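Local atomic coordinates of DUF2235 domain-containing protein (Pseudomonas aeruginosa, PDB entry 4O5P), a protein that is a phospholipase effector of the type VI secretion system, probably hydrolysing phospholipids of target-cell membranes. Residues Ala512-His517 with Lys564-Pro569; Glu128-Asn133 with Glu523-Gln528; Asn75-Ala80 with Val119-Pro124. One frame throughout, in Å; residues are numbered along the deposited sequence.

The three contacts adjoin and touch one another, with centres about 11 to 15 Å apart. Contacts 1 and 2 share helix 507-528, at about 15 Å, whereas contacts 2 and 3, at about 11 Å, draw on the same long loop after strand 111-116. Two bonds bind the halves of that loop together: Ser132 N to Gly120 O at 3.0 Å and, probably, Phe123 N to Glu128 O at 2.8 Å. Contact 1 reaches contact 3 through Lys564, whose NZ is 2.7 Å from Asn75 O. Contact 3 is the most buried, and its Asn76 side chain lies near, without touching, Ser237, His379 and Asp281, which probably form a catalytic triad on a nucleophile elbow.

Contact 1: Ala512-His517 with Lys564-Pro569; sequences AWEALH and KQFDPP
Glu514 and Phe566 mark the closest approach of the two backbones, with CA atoms 6.3 Å apart, where the irregular segment 564-569 passes helix 507-528. Only one hydrogen bond links the segments, and it is weak: His517 NE2 lies 2.7 Å from Lys564 O, at the imidazole edge, but the N-H...O angle is only 118°, and NE2 also bonds to Arg561 O, consistent with a shared proton. Phe566 N sits over one face of the same ring, and Phe566 CB lies over that face too, 4.1 Å from the ring centroid in a CH-pi contact. A loop is thus laid across a helix, both belonging to the C-terminal domain of the Tle1-like family, and Phe566 has the largest share of the buried surface. Its CB bond points toward the helix, chi1 (-179°) sets CG anti to the backbone N, and the ring takes Trp513 CB over one face, 3.7 Å from its centroid. The indole and phenyl planes are nearly parallel but slid apart, barely overlapping. Behind the phenyl group, Pro568 N lies over the opposite face. Glu514 turns OE1 to Phe566 CB, at 3.7 Å, while OE2 pairs with Lys518.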
loop_
_atom_site.group_PDB
_atom_site.type_symbol
_atom_site.label_atom_id
_atom_site.label_comp_id
_atom_site.label_asym_id
_atom_site.label_seq_id
_atom_site.Cartn_x
_atom_site.Cartn_y
_atom_site.Cartn_z
ATOM N N ALA A 512 16.746 -25.358 2.993
ATOM C CA ALA A 512 15.925 -26.138 3.913
ATOM C C ALA A 512 14.611 -25.428 4.261
ATOM O O ALA A 512 13.530 -25.908 3.918
ATOM C CB ALA A 512 16.708 -26.461 5.179
ATOM N N TRP A 513 14.717 -24.294 4.951
ATOM C CA TRP A 513 13.553 -23.474 5.283
ATOM C C TRP A 513 12.637 -23.289 4.080
ATOM O O TRP A 513 11.418 -23.443 4.199
ATOM C CB TRP A 513 13.973 -22.091 5.812
ATOM C CG TRP A 513 14.381 -22.056 7.264
ATOM C CD1 TRP A 513 15.635 -21.811 7.761
ATOM C CD2 TRP A 513 13.534 -22.253 8.403
ATOM N NE1 TRP A 513 15.615 -21.851 9.135
ATOM C CE2 TRP A 513 14.337 -22.121 9.552
ATOM C CE3 TRP A 513 12.173 -22.534 8.564
ATOM C CZ2 TRP A 513 13.822 -22.256 10.839
ATOM C CZ3 TRP A 513 11.669 -22.679 9.840
ATOM C CH2 TRP A 513 12.492 -22.545 10.960
ATOM N N GLU A 514 13.210 -22.964 2.926
ATOM C CA GLU A 514 12.372 -22.801 1.734
ATOM C C GLU A 514 11.572 -24.064 1.357
ATOM O O GLU A 514 10.351 -23.996 1.177
ATOM C CB GLU A 514 13.180 -22.273 0.548
ATOM C CG GLU A 514 12.433 -22.301 -0.786
ATOM C CD GLU A 514 11.080 -21.595 -0.765
ATOM O OE1 GLU A 514 10.870 -20.666 0.046
ATOM O OE2 GLU A 514 10.210 -21.972 -1.576
ATOM N N ALA A 515 12.239 -25.214 1.264
ATOM C CA ALA A 515 11.533 -26.428 0.859
ATOM C C ALA A 515 10.481 -26.874 1.893
ATOM O O ALA A 515 9.383 -27.349 1.520
ATOM C CB ALA A 515 12.523 -27.547 0.533
ATOM N N LEU A 516 10.807 -26.705 3.180
ATOM C CA LEU A 516 9.856 -26.983 4.263
ATOM C C LEU A 516 8.625 -26.074 4.157
ATOM O O LEU A 516 7.482 -26.524 4.310
ATOM C CB LEU A 516 10.502 -26.775 5.638
ATOM C CG LEU A 516 11.641 -27.699 6.063
ATOM C CD1 LEU A 516 12.262 -27.256 7.385
ATOM C CD2 LEU A 516 11.132 -29.123 6.156
ATOM N N HIS A 517 8.880 -24.792 3.913
ATOM C CA HIS A 517 7.826 -23.800 3.745
ATOM C C HIS A 517 6.943 -24.191 2.575
ATOM O O HIS A 517 5.728 -24.210 2.702
ATOM C CB HIS A 517 8.440 -22.414 3.508
ATOM C CG HIS A 517 7.454 -21.283 3.566
ATOM N ND1 HIS A 517 6.824 -20.786 2.443
ATOM C CD2 HIS A 517 7.010 -20.538 4.607
ATOM C CE1 HIS A 517 6.021 -19.796 2.792
ATOM N NE2 HIS A 517 6.119 -19.620 4.100
ATOM N N LYS A 564 3.012 -16.008 4.882
ATOM C CA LYS A 564 3.877 -15.136 4.084
ATOM C C LYS A 564 4.903 -15.973 3.333
ATOM O O LYS A 564 5.194 -17.096 3.722
ATOM C CB LYS A 564 4.590 -14.110 4.976
ATOM C CG LYS A 564 3.666 -13.011 5.510
ATOM C CD LYS A 564 4.399 -11.955 6.381
ATOM C CE LYS A 564 5.629 -11.394 5.688
ATOM N NZ LYS A 564 6.068 -10.093 6.295
ATOM N N GLN A 565 5.452 -15.447 2.248
ATOM C CA GLN A 565 6.481 -16.203 1.553
ATOM C C GLN A 565 7.774 -16.145 2.336
ATOM O O GLN A 565 8.079 -15.120 2.941
ATOM C CB GLN A 565 6.678 -15.696 0.129
ATOM C CG GLN A 565 5.633 -16.233 -0.839
ATOM C CD GLN A 565 5.800 -17.716 -1.188
ATOM O OE1 GLN A 565 6.811 -18.343 -0.859
ATOM N NE2 GLN A 565 4.799 -18.277 -1.864
ATOM N N PHE A 566 8.521 -17.249 2.349
ATOM C CA PHE A 566 9.766 -17.283 3.114
ATOM C C PHE A 566 10.762 -16.244 2.627
ATOM O O PHE A 566 11.040 -16.128 1.433
ATOM C CB PHE A 566 10.421 -18.669 3.126
ATOM C CG PHE A 566 11.692 -18.711 3.934
ATOM C CD1 PHE A 566 11.652 -18.599 5.320
ATOM C CD2 PHE A 566 12.927 -18.842 3.308
ATOM C CE1 PHE A 566 12.822 -18.626 6.071
ATOM C CE2 PHE A 566 14.098 -18.868 4.050
ATOM C CZ PHE A 566 14.045 -18.755 5.433
ATOM N N ASP A 567 11.293 -15.497 3.583
ATOM C CA ASP A 567 12.160 -14.370 3.304
ATOM C C ASP A 567 13.454 -14.587 4.096
ATOM O O ASP A 567 13.504 -14.336 5.299
ATOM C CB ASP A 567 11.441 -13.084 3.737
ATOM C CG ASP A 567 12.115 -11.823 3.228
ATOM O OD1 ASP A 567 12.921 -11.915 2.277
ATOM O OD2 ASP A 567 11.820 -10.734 3.775
ATOM N N PRO A 568 14.504 -15.085 3.428
ATOM C CA PRO A 568 15.735 -15.395 4.159
ATOM C C PRO A 568 16.570 -14.148 4.425
ATOM O O PRO A 568 16.606 -13.246 3.580
ATOM C CB PRO A 568 16.471 -16.320 3.201
ATOM C CG PRO A 568 16.062 -15.860 1.841
ATOM C CD PRO A 568 14.634 -15.350 1.982
ATOM N N PRO A 569 17.220 -14.090 5.598
ATOM C CA PRO A 569 18.164 -13.019 5.921
ATOM C C PRO A 569 19.326 -13.007 4.941
ATOM O O PRO A 569 20.231 -13.821 5.095
ATOM C CB PRO A 569 18.685 -13.424 7.305
ATOM C CG PRO A 569 17.606 -14.280 7.878
ATOM C CD PRO A 569 17.061 -15.043 6.712
#

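Contact 2: Glu128-Asn133 with Glu523-Gln528; sequences EFTPSN and EYAAAQ
Phe129 and Ala525 bring the two backbones within 5.3 Å, CA to CA, where a loop meets the last turns of helix 507-528. No hydrogen bond crosses between the segments; the contact is made by side-chain packing, and the benzyl group of Phe129 carries most of it. Its CB lies close to Ala525, 4.4 Å from the methyl CB, and also touches Tyr524 CE2. CG is set anti to the carbonyl carbon (chi1 -68°), and from there the ring presents one face to Gln528. Gln528 CB sits almost exactly over the ring centre, 3.5 Å from the centroid and 10° off the normal, so that all six ring carbons are within van der Waals range of this one methylene. On one flank CD1 meets Tyr524 CE2 at 3.8 Å, and CD1 and CE1 both reach the tyrosine OH. On the other flank CE2 and, at the tip, CZ approach the backbone O of Gln528. The phenyl and phenol planes stand 75° apart in an oblique pair.

Tyr524 has a second meeting with this residue: Phe129 O lies in the plane of the phenol at its edge, 3.4 Å from CD2. One phenol face is covered by Gln528 CG, one helical turn on, so Gln528 touches both aromatic groups. Beside them, Thr130 CG2 lies 3.6 Å from Ala525 CB. The join is a partly buried packing contact, mainly aromatic and aliphatic, in which one buried aromatic side chain from a loop sits against a helix; here the loop that follows strand 111-116 of the mixed, mainly parallel sheet, consistent with an alpha/beta-hydrolase fold, packs on a helix of the C-terminal domain.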
loop_
_atom_site.group_PDB
_atom_site.type_symbol
_atom_site.label_atom_id
_atom_site.label_comp_id
_atom_site.label_asym_id
_atom_site.label_seq_id
_atom_site.Cartn_x
_atom_site.Cartn_y
_atom_site.Cartn_z
ATOM N N GLU A 128 -8.196 -16.531 0.637
ATOM C CA GLU A 128 -6.879 -16.354 0.043
ATOM C C GLU A 128 -5.958 -17.229 0.865
ATOM O O GLU A 128 -5.547 -16.844 1.963
ATOM C CB GLU A 128 -6.449 -14.893 0.149
ATOM C CG GLU A 128 -5.123 -14.559 -0.540
ATOM C CD GLU A 128 -4.988 -13.068 -0.793
ATOM O OE1 GLU A 128 -6.033 -12.424 -1.063
ATOM O OE2 GLU A 128 -3.859 -12.534 -0.715
ATOM N N PHE A 129 -5.643 -18.413 0.352
ATOM C CA PHE A 129 -4.927 -19.396 1.155
ATOM C C PHE A 129 -3.428 -19.506 0.872
ATOM O O PHE A 129 -2.701 -20.189 1.598
ATOM C CB PHE A 129 -5.625 -20.751 1.054
ATOM C CG PHE A 129 -6.981 -20.768 1.702
ATOM C CD1 PHE A 129 -7.118 -20.434 3.042
ATOM C CD2 PHE A 129 -8.112 -21.123 0.983
ATOM C CE1 PHE A 129 -8.370 -20.454 3.668
ATOM C CE2 PHE A 129 -9.359 -21.147 1.592
ATOM C CZ PHE A 129 -9.488 -20.809 2.942
ATOM N N THR A 130 -2.962 -18.832 -0.172
ATOM C CA THR A 130 -1.533 -18.808 -0.474
ATOM C C THR A 130 -0.985 -17.386 -0.550
ATOM O O THR A 130 -1.647 -16.484 -1.060
ATOM C CB THR A 130 -1.187 -19.555 -1.792
ATOM O OG1 THR A 130 -2.124 -19.200 -2.813
ATOM C CG2 THR A 130 -1.225 -21.045 -1.588
ATOM N N PRO A 131 0.236 -17.187 -0.041
ATOM C CA PRO A 131 0.920 -15.896 -0.172
ATOM C C PRO A 131 1.331 -15.636 -1.625
ATOM O O PRO A 131 1.266 -16.560 -2.433
ATOM C CB PRO A 131 2.151 -16.059 0.729
ATOM C CG PRO A 131 2.372 -17.519 0.835
ATOM C CD PRO A 131 1.016 -18.160 0.744
ATOM N N SER A 132 1.738 -14.411 -1.950
ATOM C CA SER A 132 2.092 -14.042 -3.325
ATOM C C SER A 132 3.424 -14.621 -3.775
ATOM O O SER A 132 4.307 -14.824 -2.955
ATOM C CB SER A 132 2.250 -12.542 -3.406
ATOM O OG SER A 132 3.428 -12.179 -2.712
ATOM N N ASN A 133 3.597 -14.832 -5.081
ATOM C CA ASN A 133 4.890 -15.296 -5.616
ATOM C C ASN A 133 5.858 -14.164 -5.991
ATOM O O ASN A 133 5.594 -13.397 -6.923
ATOM C CB ASN A 133 4.698 -16.252 -6.812
ATOM C CG ASN A 133 4.061 -15.573 -8.034
ATOM O OD1 ASN A 133 2.910 -15.845 -8.378
ATOM N ND2 ASN A 133 4.820 -14.696 -8.699
ATOM N N GLU A 523 0.307 -27.947 1.703
ATOM C CA GLU A 523 -0.556 -28.706 2.609
ATOM C C GLU A 523 -1.689 -27.825 3.111
ATOM O O GLU A 523 -2.861 -28.218 3.077
ATOM C CB GLU A 523 0.230 -29.223 3.818
ATOM C CG GLU A 523 1.066 -30.480 3.574
ATOM C CD GLU A 523 1.991 -30.798 4.748
ATOM O OE1 GLU A 523 1.728 -30.316 5.874
ATOM O OE2 GLU A 523 2.984 -31.528 4.540
ATOM N N TYR A 524 -1.328 -26.638 3.593
ATOM C CA TYR A 524 -2.321 -25.702 4.112
ATOM C C TYR A 524 -3.370 -25.349 3.073
ATOM O O TYR A 524 -4.574 -25.369 3.352
ATOM C CB TYR A 524 -1.643 -24.418 4.594
ATOM C CG TYR A 524 -2.625 -23.374 5.076
ATOM C CD1 TYR A 524 -3.252 -23.511 6.302
ATOM C CD2 TYR A 524 -2.914 -22.247 4.311
ATOM C CE1 TYR A 524 -4.142 -22.573 6.754
ATOM C CE2 TYR A 524 -3.811 -21.297 4.756
ATOM C CZ TYR A 524 -4.419 -21.471 5.985
ATOM O OH TYR A 524 -5.315 -20.546 6.453
ATOM N N ALA A 525 -2.910 -25.015 1.871
ATOM C CA ALA A 525 -3.807 -24.540 0.824
ATOM C C ALA A 525 -4.750 -25.651 0.353
ATOM O O ALA A 525 -5.969 -25.454 0.284
ATOM C CB ALA A 525 -3.011 -23.969 -0.340
ATOM N N ALA A 526 -4.183 -26.818 0.039
ATOM C CA ALA A 526 -4.988 -27.961 -0.384
ATOM C C ALA A 526 -5.991 -28.381 0.698
ATOM O O ALA A 526 -7.134 -28.752 0.393
ATOM C CB ALA A 526 -4.088 -29.125 -0.780
ATOM N N ALA A 527 -5.576 -28.321 1.962
ATOM C CA ALA A 527 -6.498 -28.630 3.049
ATOM C C ALA A 527 -7.654 -27.634 3.074
ATOM O O ALA A 527 -8.796 -27.992 2.763
ATOM C CB ALA A 527 -5.776 -28.636 4.376
ATOM N N GLN A 528 -7.352 -26.383 3.425
ATOM C CA GLN A 528 -8.377 -25.333 3.515
ATOM C C GLN A 528 -9.285 -25.261 2.282
ATOM O O GLN A 528 -10.433 -24.828 2.369
ATOM C CB GLN A 528 -7.731 -23.972 3.774
ATOM C CG GLN A 528 -6.918 -23.920 5.043
ATOM C CD GLN A 528 -7.709 -24.350 6.260
ATOM O OE1 GLN A 528 -8.856 -23.939 6.446
ATOM N NE2 GLN A 528 -7.101 -25.189 7.100
#

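Contact 3: Asn75-Ala80 with Val119-Pro124; sequences NNNDKA and VGTVFP
Asn77, the N-cap of helix 78-81, joins this helix start to Thr121 in the loop beyond strand 111-116. Its OD1 accepts the amide of Ala80, with OD1 and Ala80 N 2.9 Å apart and the N-H pointing almost straight at the oxygen (171°). The other end of the carboxamide faces the second segment: ND2 makes a weak bond to Thr121 OG1 at 3.3 Å. A water accepts from the same ND2 and donates to Val122 O at 2.7 Å, bridging the segments. Thr121 OG1 is held as well by Gly118 O, while Thr121 CG2 packs on the backbone of Asn75, 3.6 Å from Asn75 C. At the far end Asn75 N donates to Val119 O at 3.0 Å, nearly along the C=O axis. Gly120 follows with a positive phi of 90°, a turn in which a CB would press on the preceding carbonyl. The two loops leave the C-terminal ends of strands 62-71 and 111-116, parallel neighbours in a mixed, mainly parallel sheet consistent with an alpha/beta-hydrolase fold; Val119 packs on helices 139-162 and 238-254, and Val122 and Pro124 on Tyr524 of helix 507-528.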
loop_
_atom_site.group_PDB
_atom_site.type_symbol
_atom_site.label_atom_id
_atom_site.label_comp_id
_atom_site.label_asym_id
_atom_site.label_seq_id
_atom_site.Cartn_x
_atom_site.Cartn_y
_atom_site.Cartn_z
ATOM N N ASN A 75 2.574 -7.234 2.019
ATOM C CA ASN A 75 3.332 -8.307 2.666
ATOM C C ASN A 75 3.394 -8.192 4.190
ATOM O O ASN A 75 4.234 -8.828 4.831
ATOM C CB ASN A 75 4.752 -8.429 2.090
ATOM C CG ASN A 75 5.343 -9.813 2.292
ATOM O OD1 ASN A 75 4.682 -10.825 2.031
ATOM N ND2 ASN A 75 6.592 -9.870 2.760
ATOM N N ASN A 76 2.514 -7.377 4.766
ATOM C CA ASN A 76 2.398 -7.310 6.219
ATOM C C ASN A 76 1.247 -8.158 6.744
ATOM O O ASN A 76 0.085 -7.963 6.351
ATOM C CB ASN A 76 2.170 -5.869 6.670
ATOM C CG ASN A 76 3.260 -4.944 6.220
ATOM O OD1 ASN A 76 3.093 -4.213 5.256
ATOM N ND2 ASN A 76 4.391 -4.965 6.917
ATOM N N ASN A 77 1.554 -9.067 7.661
ATOM C CA ASN A 77 0.531 -9.914 8.271
ATOM C C ASN A 77 0.802 -9.993 9.765
ATOM O O ASN A 77 1.842 -10.517 10.169
ATOM C CB ASN A 77 0.587 -11.310 7.644
ATOM C CG ASN A 77 -0.436 -12.254 8.228
ATOM O OD1 ASN A 77 -0.294 -12.707 9.362
ATOM N ND2 ASN A 77 -1.468 -12.574 7.451
ATOM N N ASP A 78 -0.120 -9.480 10.582
ATOM C CA ASP A 78 0.122 -9.347 12.018
ATOM C C ASP A 78 0.413 -10.680 12.707
ATOM O O ASP A 78 1.382 -10.785 13.456
ATOM C CB ASP A 78 -1.044 -8.628 12.718
ATOM C CG ASP A 78 -0.716 -8.263 14.153
ATOM O OD1 ASP A 78 0.478 -8.096 14.463
ATOM O OD2 ASP A 78 -1.636 -8.141 14.982
ATOM N N LYS A 79 -0.416 -11.689 12.444
ATOM C CA LYS A 79 -0.221 -13.029 13.011
ATOM C C LYS A 79 1.195 -13.528 12.736
ATOM O O LYS A 79 1.922 -13.928 13.649
ATOM C CB LYS A 79 -1.223 -14.031 12.417
ATOM C CG LYS A 79 -2.707 -13.734 12.690
ATOM C CD LYS A 79 -3.601 -14.783 12.000
ATOM C CE LYS A 79 -5.084 -14.550 12.273
ATOM N NZ LYS A 79 -5.392 -14.507 13.722
ATOM N N ALA A 80 1.587 -13.491 11.468
ATOM C CA ALA A 80 2.908 -13.966 11.059
ATOM C C ALA A 80 4.044 -13.112 11.637
ATOM O O ALA A 80 4.930 -13.608 12.338
ATOM C CB ALA A 80 2.998 -13.990 9.549
ATOM N N VAL A 119 -2.076 -7.483 1.431
ATOM C CA VAL A 119 -2.083 -8.257 0.198
ATOM C C VAL A 119 -0.791 -9.042 0.105
ATOM O O VAL A 119 0.259 -8.584 0.574
ATOM C CB VAL A 119 -2.216 -7.364 -1.042
ATOM C CG1 VAL A 119 -3.620 -6.808 -1.146
ATOM C CG2 VAL A 119 -1.167 -6.241 -1.010
ATOM N N GLY A 120 -0.868 -10.232 -0.480
ATOM C CA GLY A 120 0.306 -11.078 -0.616
ATOM C C GLY A 120 0.487 -11.999 0.574
ATOM O O GLY A 120 1.401 -12.835 0.604
ATOM N N THR A 121 -0.371 -11.821 1.574
ATOM C CA THR A 121 -0.379 -12.695 2.730
ATOM C C THR A 121 -1.721 -13.397 2.842
ATOM O O THR A 121 -2.739 -12.917 2.323
ATOM C CB THR A 121 -0.071 -11.940 4.034
ATOM O OG1 THR A 121 -1.210 -11.169 4.427
ATOM C CG2 THR A 121 1.136 -11.025 3.849
ATOM N N VAL A 122 -1.717 -14.548 3.505
ATOM C CA VAL A 122 -2.914 -15.366 3.635
ATOM C C VAL A 122 -4.048 -14.651 4.412
ATOM O O VAL A 122 -3.805 -13.994 5.443
ATOM C CB VAL A 122 -2.550 -16.721 4.278
ATOM C CG1 VAL A 122 -3.770 -17.433 4.774
ATOM C CG2 VAL A 122 -1.775 -17.594 3.272
ATOM N N PHE A 123 -5.272 -14.769 3.893
ATOM C CA PHE A 123 -6.456 -14.188 4.510
ATOM C C PHE A 123 -7.609 -15.177 4.349
ATOM O O PHE A 123 -8.281 -15.188 3.309
ATOM C CB PHE A 123 -6.827 -12.868 3.827
ATOM C CG PHE A 123 -7.762 -11.995 4.641
ATOM C CD1 PHE A 123 -8.180 -12.384 5.911
ATOM C CD2 PHE A 123 -8.235 -10.793 4.124
ATOM C CE1 PHE A 123 -9.038 -11.584 6.656
ATOM C CE2 PHE A 123 -9.095 -9.989 4.865
ATOM C CZ PHE A 123 -9.502 -10.395 6.131
ATOM N N PRO A 124 -7.827 -16.018 5.369
ATOM C CA PRO A 124 -8.835 -17.092 5.301
ATOM C C PRO A 124 -10.237 -16.546 5.057
ATOM O O PRO A 124 -10.991 -17.166 4.316
ATOM C CB PRO A 124 -8.749 -17.741 6.685
ATOM C CG PRO A 124 -7.341 -17.441 7.158
ATOM C CD PRO A 124 -7.038 -16.065 6.616
HETATM O O HOH W 1 -4.143 -14.251 8.108
#